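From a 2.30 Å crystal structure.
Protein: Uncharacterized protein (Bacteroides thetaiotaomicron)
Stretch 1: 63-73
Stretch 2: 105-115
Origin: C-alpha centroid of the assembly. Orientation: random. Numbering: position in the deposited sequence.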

ATOM      1  N   PRO A  63       9.771   3.848  36.185  1.00108.82           N
ATOM      2  CA  PRO A  63       9.348   2.836  37.167  1.00109.47           C
ATOM      3  C   PRO A  63       8.626   3.476  38.368  1.00113.11           C
ATOM      4  O   PRO A  63       8.810   3.053  39.516  1.00114.14           O
ATOM      5  CB  PRO A  63      10.659   2.131  37.554  1.00113.99           C
ATOM      6  CG  PRO A  63      11.767   2.962  36.962  1.00119.15           C
ATOM      7  CD  PRO A  63      11.179   3.675  35.789  1.00112.36           C
ATOM      8  N   SER A  64       7.775   4.490  38.080  1.00107.56           N
ATOM      9  CA  SER A  64       6.937   5.223  39.045  1.00106.30           C
ATOM     10  C   SER A  64       5.441   5.063  38.678  1.00106.30           C
ATOM     11  O   SER A  64       5.137   4.396  37.679  1.00105.12           O
ATOM     12  CB  SER A  64       7.333   6.699  39.082  1.00109.10           C
ATOM     13  OG  SER A  64       6.621   7.412  40.083  1.00115.62           O
ATOM     14  N   ASN A  65       4.518   5.659  39.491  1.00 99.98           N
ATOM     15  CA  ASN A  65       3.057   5.627  39.284  1.00 96.49           C
ATOM     16  C   ASN A  65       2.616   6.743  38.338  1.00 93.19           C
ATOM     17  O   ASN A  65       3.017   7.900  38.514  1.00 92.60           O
ATOM     18  CB  ASN A  65       2.303   5.742  40.614  1.00 98.64           C
ATOM     19  CG  ASN A  65       2.292   4.488  41.451  1.00124.50           C
ATOM     20  OD1 ASN A  65       2.357   3.358  40.947  1.00122.83           O
ATOM     21  ND2 ASN A  65       2.151   4.660  42.757  1.00115.30           N
ATOM     22  N   VAL A  66       1.785   6.400  37.338  1.00 83.96           N
ATOM     23  CA  VAL A  66       1.326   7.365  36.330  1.00 79.40           C
ATOM     24  C   VAL A  66      -0.181   7.595  36.464  1.00 77.48           C
ATOM     25  O   VAL A  66      -0.954   6.638  36.510  1.00 77.57           O
ATOM     26  CB  VAL A  66       1.721   6.908  34.889  1.00 81.83           C
ATOM     27  CG1 VAL A  66       1.193   7.865  33.820  1.00 79.84           C
ATOM     28  CG2 VAL A  66       3.235   6.748  34.753  1.00 82.96           C
ATOM     29  N   THR A  67      -0.586   8.864  36.528  1.00 69.41           N
ATOM     30  CA  THR A  67      -1.984   9.268  36.556  1.00 66.87           C
ATOM     31  C   THR A  67      -2.279   9.827  35.183  1.00 66.31           C
ATOM     32  O   THR A  67      -1.722  10.856  34.804  1.00 66.58           O
ATOM     33  CB  THR A  67      -2.267  10.259  37.695  1.00 76.41           C
ATOM     34  OG1 THR A  67      -1.958   9.635  38.936  1.00 77.72           O
ATOM     35  CG2 THR A  67      -3.717  10.743  37.708  1.00 73.19           C
ATOM     36  N   VAL A  68      -3.118   9.134  34.426  1.00 58.93           N
ATOM     37  CA  VAL A  68      -3.489   9.518  33.065  1.00 54.85           C
ATOM     38  C   VAL A  68      -4.788  10.315  33.121  1.00 54.15           C
ATOM     39  O   VAL A  68      -5.741   9.918  33.783  1.00 53.60           O
ATOM     40  CB  VAL A  68      -3.593   8.281  32.137  1.00 56.71           C
ATOM     41  CG1 VAL A  68      -3.954   8.682  30.706  1.00 54.62           C
ATOM     42  CG2 VAL A  68      -2.294   7.482  32.162  1.00 57.53           C
ATOM     43  N   HIS A  69      -4.800  11.443  32.430  1.00 48.97           N
ATOM     44  CA  HIS A  69      -5.939  12.336  32.322  1.00 48.82           C
ATOM     45  C   HIS A  69      -6.558  12.173  30.956  1.00 50.44           C
ATOM     46  O   HIS A  69      -5.855  12.237  29.944  1.00 50.57           O
ATOM     47  CB  HIS A  69      -5.511  13.775  32.591  1.00 50.31           C
ATOM     48  CG  HIS A  69      -4.993  13.937  33.973  1.00 55.44           C
ATOM     49  ND1 HIS A  69      -5.808  14.369  34.991  1.00 57.90           N
ATOM     50  CD2 HIS A  69      -3.779  13.629  34.484  1.00 58.73           C
ATOM     51  CE1 HIS A  69      -5.053  14.370  36.078  1.00 58.41           C
ATOM     52  NE2 HIS A  69      -3.832  13.920  35.824  1.00 59.28           N
ATOM     53  N   VAL A  70      -7.864  11.909  30.947  1.00 43.64           N
ATOM     54  CA  VAL A  70      -8.679  11.624  29.773  1.00 42.06           C
ATOM     55  C   VAL A  70      -9.798  12.663  29.714  1.00 48.11           C
ATOM     56  O   VAL A  70     -10.391  12.976  30.742  1.00 49.45           O
ATOM     57  CB  VAL A  70      -9.240  10.156  29.840  1.00 43.59           C
ATOM     58  CG1 VAL A  70     -10.351   9.916  28.823  1.00 41.73           C
ATOM     59  CG2 VAL A  70      -8.130   9.115  29.672  1.00 43.72           C
ATOM     60  N   ALA A  71     -10.098  13.182  28.520  1.00 43.50           N
ATOM     61  CA  ALA A  71     -11.164  14.166  28.390  1.00 42.65           C
ATOM     62  C   ALA A  71     -11.945  13.966  27.103  1.00 45.04           C
ATOM     63  O   ALA A  71     -11.457  13.328  26.169  1.00 43.23           O
ATOM     64  CB  ALA A  71     -10.605  15.589  28.456  1.00 42.77           C
ATOM     65  N   HIS A  72     -13.176  14.504  27.092  1.00 42.04           N
ATOM     66  CA  HIS A  72     -14.084  14.550  25.955  1.00 42.32           C
ATOM     67  C   HIS A  72     -13.373  15.331  24.850  1.00 47.75           C
ATOM     68  O   HIS A  72     -12.679  16.292  25.161  1.00 48.54           O
ATOM     69  CB  HIS A  72     -15.412  15.222  26.377  1.00 43.07           C
ATOM     70  CG  HIS A  72     -16.449  15.260  25.297  1.00 45.99           C
ATOM     71  ND1 HIS A  72     -17.228  16.392  25.081  1.00 47.86           N
ATOM     72  CD2 HIS A  72     -16.804  14.310  24.400  1.00 46.68           C
ATOM     73  CE1 HIS A  72     -17.992  16.113  24.047  1.00 46.51           C
ATOM     74  NE2 HIS A  72     -17.771  14.873  23.600  1.00 46.49           N
ATOM     75  N   ASP A  73     -13.437  14.854  23.594  1.00 43.26           N
ATOM     76  CA  ASP A  73     -12.755  15.503  22.479  1.00 42.91           C
ATOM     77  C   ASP A  73     -13.748  15.768  21.323  1.00 44.56           C
ATOM     78  O   ASP A  73     -13.667  15.156  20.262  1.00 43.34           O
ATOM     79  CB  ASP A  73     -11.556  14.643  22.017  1.00 44.28           C
ATOM     80  CG  ASP A  73     -10.625  15.320  21.014  1.00 52.71           C
ATOM     81  OD1 ASP A  73     -10.876  16.511  20.654  1.00 50.13           O
ATOM     82  OD2 ASP A  73      -9.672  14.665  20.567  1.00 58.14           O
ATOM     83  N   SER A 105     -20.545   7.558  30.791  1.00 41.73           N
ATOM     84  CA  SER A 105     -19.720   8.182  31.806  1.00 42.76           C
ATOM     85  C   SER A 105     -18.379   7.431  31.853  1.00 49.25           C
ATOM     86  O   SER A 105     -18.300   6.265  31.440  1.00 49.16           O
ATOM     87  CB  SER A 105     -20.417   8.186  33.158  1.00 46.65           C
ATOM     88  OG  SER A 105     -20.543   6.861  33.637  1.00 64.98           O
ATOM     89  N   TYR A 106     -17.335   8.098  32.331  1.00 46.34           N
ATOM     90  CA  TYR A 106     -15.995   7.531  32.463  1.00 47.33           C
ATOM     91  C   TYR A 106     -15.180   8.379  33.464  1.00 52.99           C
ATOM     92  O   TYR A 106     -15.446   9.585  33.607  1.00 51.07           O
ATOM     93  CB  TYR A 106     -15.262   7.443  31.080  1.00 47.85           C
ATOM     94  CG  TYR A 106     -15.281   8.742  30.298  1.00 49.05           C
ATOM     95  CD1 TYR A 106     -16.358   9.071  29.483  1.00 50.79           C
ATOM     96  CD2 TYR A 106     -14.249   9.671  30.421  1.00 49.29           C
ATOM     97  CE1 TYR A 106     -16.436  10.312  28.855  1.00 52.06           C
ATOM     98  CE2 TYR A 106     -14.300  10.904  29.771  1.00 48.93           C
ATOM     99  CZ  TYR A 106     -15.402  11.224  28.999  1.00 57.35           C
ATOM    100  OH  TYR A 106     -15.472  12.439  28.366  1.00 61.09           O
ATOM    101  N   PRO A 107     -14.160   7.805  34.140  1.00 50.24           N
ATOM    102  CA  PRO A 107     -13.332   8.654  35.006  1.00 51.45           C
ATOM    103  C   PRO A 107     -12.521   9.629  34.163  1.00 55.63           C
ATOM    104  O   PRO A 107     -12.173   9.307  33.027  1.00 53.89           O
ATOM    105  CB  PRO A 107     -12.436   7.669  35.754  1.00 54.03           C
ATOM    106  CG  PRO A 107     -12.457   6.430  34.965  1.00 57.54           C
ATOM    107  CD  PRO A 107     -13.676   6.410  34.103  1.00 51.55           C
ATOM    108  N   GLU A 108     -12.283  10.842  34.681  1.00 54.75           N
ATOM    109  CA  GLU A 108     -11.483  11.826  33.956  1.00 54.69           C
ATOM    110  C   GLU A 108     -10.012  11.599  34.271  1.00 56.91           C
ATOM    111  O   GLU A 108      -9.154  12.198  33.635  1.00 57.13           O
ATOM    112  CB  GLU A 108     -11.920  13.248  34.299  1.00 57.22           C
ATOM    113  CG  GLU A 108     -12.983  13.783  33.352  1.00 73.69           C
ATOM    114  CD  GLU A 108     -13.790  14.940  33.918  1.00 98.76           C
ATOM    115  OE1 GLU A 108     -13.246  16.066  33.991  1.00 99.14           O
ATOM    116  OE2 GLU A 108     -14.966  14.719  34.294  1.00 87.27           O
ATOM    117  N   SER A 109      -9.727  10.671  35.198  1.00 53.31           N
ATOM    118  CA  SER A 109      -8.389  10.352  35.661  1.00 55.14           C
ATOM    119  C   SER A 109      -8.240   8.834  35.896  1.00 59.31           C
ATOM    120  O   SER A 109      -9.117   8.205  36.481  1.00 58.01           O
ATOM    121  CB  SER A 109      -8.087  11.151  36.932  1.00 61.16           C
ATOM    122  OG  SER A 109      -7.149  10.533  37.794  1.00 76.75           O
ATOM    123  N   LEU A 110      -7.113   8.259  35.447  1.00 56.96           N
ATOM    124  CA  LEU A 110      -6.841   6.837  35.605  1.00 57.34           C
ATOM    125  C   LEU A 110      -5.431   6.617  36.144  1.00 62.13           C
ATOM    126  O   LEU A 110      -4.478   7.166  35.613  1.00 60.99           O
ATOM    127  CB  LEU A 110      -7.044   6.090  34.258  1.00 56.20           C
ATOM    128  CG  LEU A 110      -6.692   4.602  34.252  1.00 61.97           C
ATOM    129  CD1 LEU A 110      -7.738   3.766  35.008  1.00 62.99           C
ATOM    130  CD2 LEU A 110      -6.425   4.098  32.846  1.00 62.74           C
ATOM    131  N   GLN A 111      -5.303   5.775  37.166  1.00 61.40           N
ATOM    132  CA  GLN A 111      -4.009   5.438  37.741  1.00 63.53           C
ATOM    133  C   GLN A 111      -3.444   4.177  37.091  1.00 69.98           C
ATOM    134  O   GLN A 111      -4.184   3.207  36.868  1.00 69.87           O
ATOM    135  CB  GLN A 111      -4.135   5.221  39.254  1.00 66.62           C
ATOM    136  CG  GLN A 111      -4.621   6.435  40.045  1.00 92.36           C
ATOM    137  CD  GLN A 111      -3.540   7.435  40.392  1.00119.96           C
ATOM    138  OE1 GLN A 111      -3.799   8.640  40.474  1.00114.88           O
ATOM    139  NE2 GLN A 111      -2.311   6.975  40.628  1.00116.91           N
ATOM    140  N   ILE A 112      -2.136   4.186  36.793  1.00 67.87           N
ATOM    141  CA  ILE A 112      -1.419   3.024  36.250  1.00 68.81           C
ATOM    142  C   ILE A 112      -0.410   2.611  37.316  1.00 78.95           C
ATOM    143  O   ILE A 112       0.360   3.465  37.773  1.00 80.67           O
ATOM    144  CB  ILE A 112      -0.734   3.266  34.854  1.00 70.00           C
ATOM    145  CG1 ILE A 112      -1.575   4.127  33.876  1.00 67.61           C
ATOM    146  CG2 ILE A 112      -0.236   1.961  34.215  1.00 70.28           C
ATOM    147  CD1 ILE A 112      -2.737   3.492  33.205  1.00 66.50           C
ATOM    148  N   LYS A 113      -0.412   1.324  37.727  1.00 78.74           N
ATOM    149  CA  LYS A 113       0.532   0.808  38.731  1.00 81.58           C
ATOM    150  C   LYS A 113       1.969   0.911  38.208  1.00 87.88           C
ATOM    151  O   LYS A 113       2.204   0.784  37.001  1.00 86.85           O
ATOM    152  CB  LYS A 113       0.199  -0.640  39.122  1.00 85.32           C
ATOM    153  N   ALA A 114       2.910   1.163  39.129  1.00 87.07           N
ATOM    154  CA  ALA A 114       4.344   1.385  38.929  1.00 88.63           C
ATOM    155  C   ALA A 114       4.980   0.637  37.727  1.00 92.53           C
ATOM    156  O   ALA A 114       5.511   1.295  36.825  1.00 92.98           O
ATOM    157  CB  ALA A 114       5.104   1.047  40.203  1.00 92.13           C
ATOM    158  N   GLY A 115       4.925  -0.694  37.726  1.00 88.11           N
ATOM    159  CA  GLY A 115       5.548  -1.515  36.688  1.00 87.26           C
ATOM    160  C   GLY A 115       4.620  -2.049  35.623  1.00 86.97           C
ATOM    161  O   GLY A 115       4.982  -2.977  34.885  1.00 86.85           O
TER
HETATM  162  O   HOH W   1      -8.621  15.300  34.805  1.00 64.70           O

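What does Tyr106 contribute before the strand of its stretch begins? Its CA-to-CB bond points toward the other stretch, and the ring lies beside the end of strand 66-72. CE2 of Tyr106 is 4.2 Å from CG1 of Val70, an apolar contact, while Tyr106 OH reaches CB of His72 at 3.4 Å. Tyr106 OH also sits 3.3 Å from the backbone N of His72, but the angle is too poor for a hydrogen bond.

How do the backbones join? Strands 66-72 and 109-112 run antiparallel, their directions 154° apart. In such a pairing, residues that use both N-H and C=O across the gap alternate with residues that use neither. Just before the second strand, Glu108 O accepts a hydrogen bond from Val70 N at 3.0 Å. Glu108 O also accepts a weak one, 3.4 Å long, from a water whose oxygen lies 3.0 Å from His69 ND1.

What do the strand residues add in turn? Ser109, in a non-hydrogen-bonded pair with His69, places OG 3.4 Å from CG2 of Thr67. Leu110 bonds Val68 in both directions, with Leu110 N to Val68 O and Val68 N to Leu110 O each 2.7 Å. Gln111 pairs with Thr67 without backbone bonds; the end of its side chain comes nearer to stretch 1, and Gln111 OE1 accepts a short 2.6 Å hydrogen bond from Thr67 OG1. Ile112 N to Val66 O is 2.7 Å, and Val66 N to Ile112 O a longer 3.3 Å. On the face it shares with Leu110, Ile112 makes apolar contacts, CG1 to Val68 CG2 at 3.8 Å and CB to Val66 CB at 4.4 Å.

What happens beyond the strand? The bridge pairing ends at Ile112, but close contact continues at Ala114. Ala114 N lies 2.9 Å from Asn65 OD1, and Ala114 CA approaches Ser64 O at 3.4 Å in a CA-H...O contact.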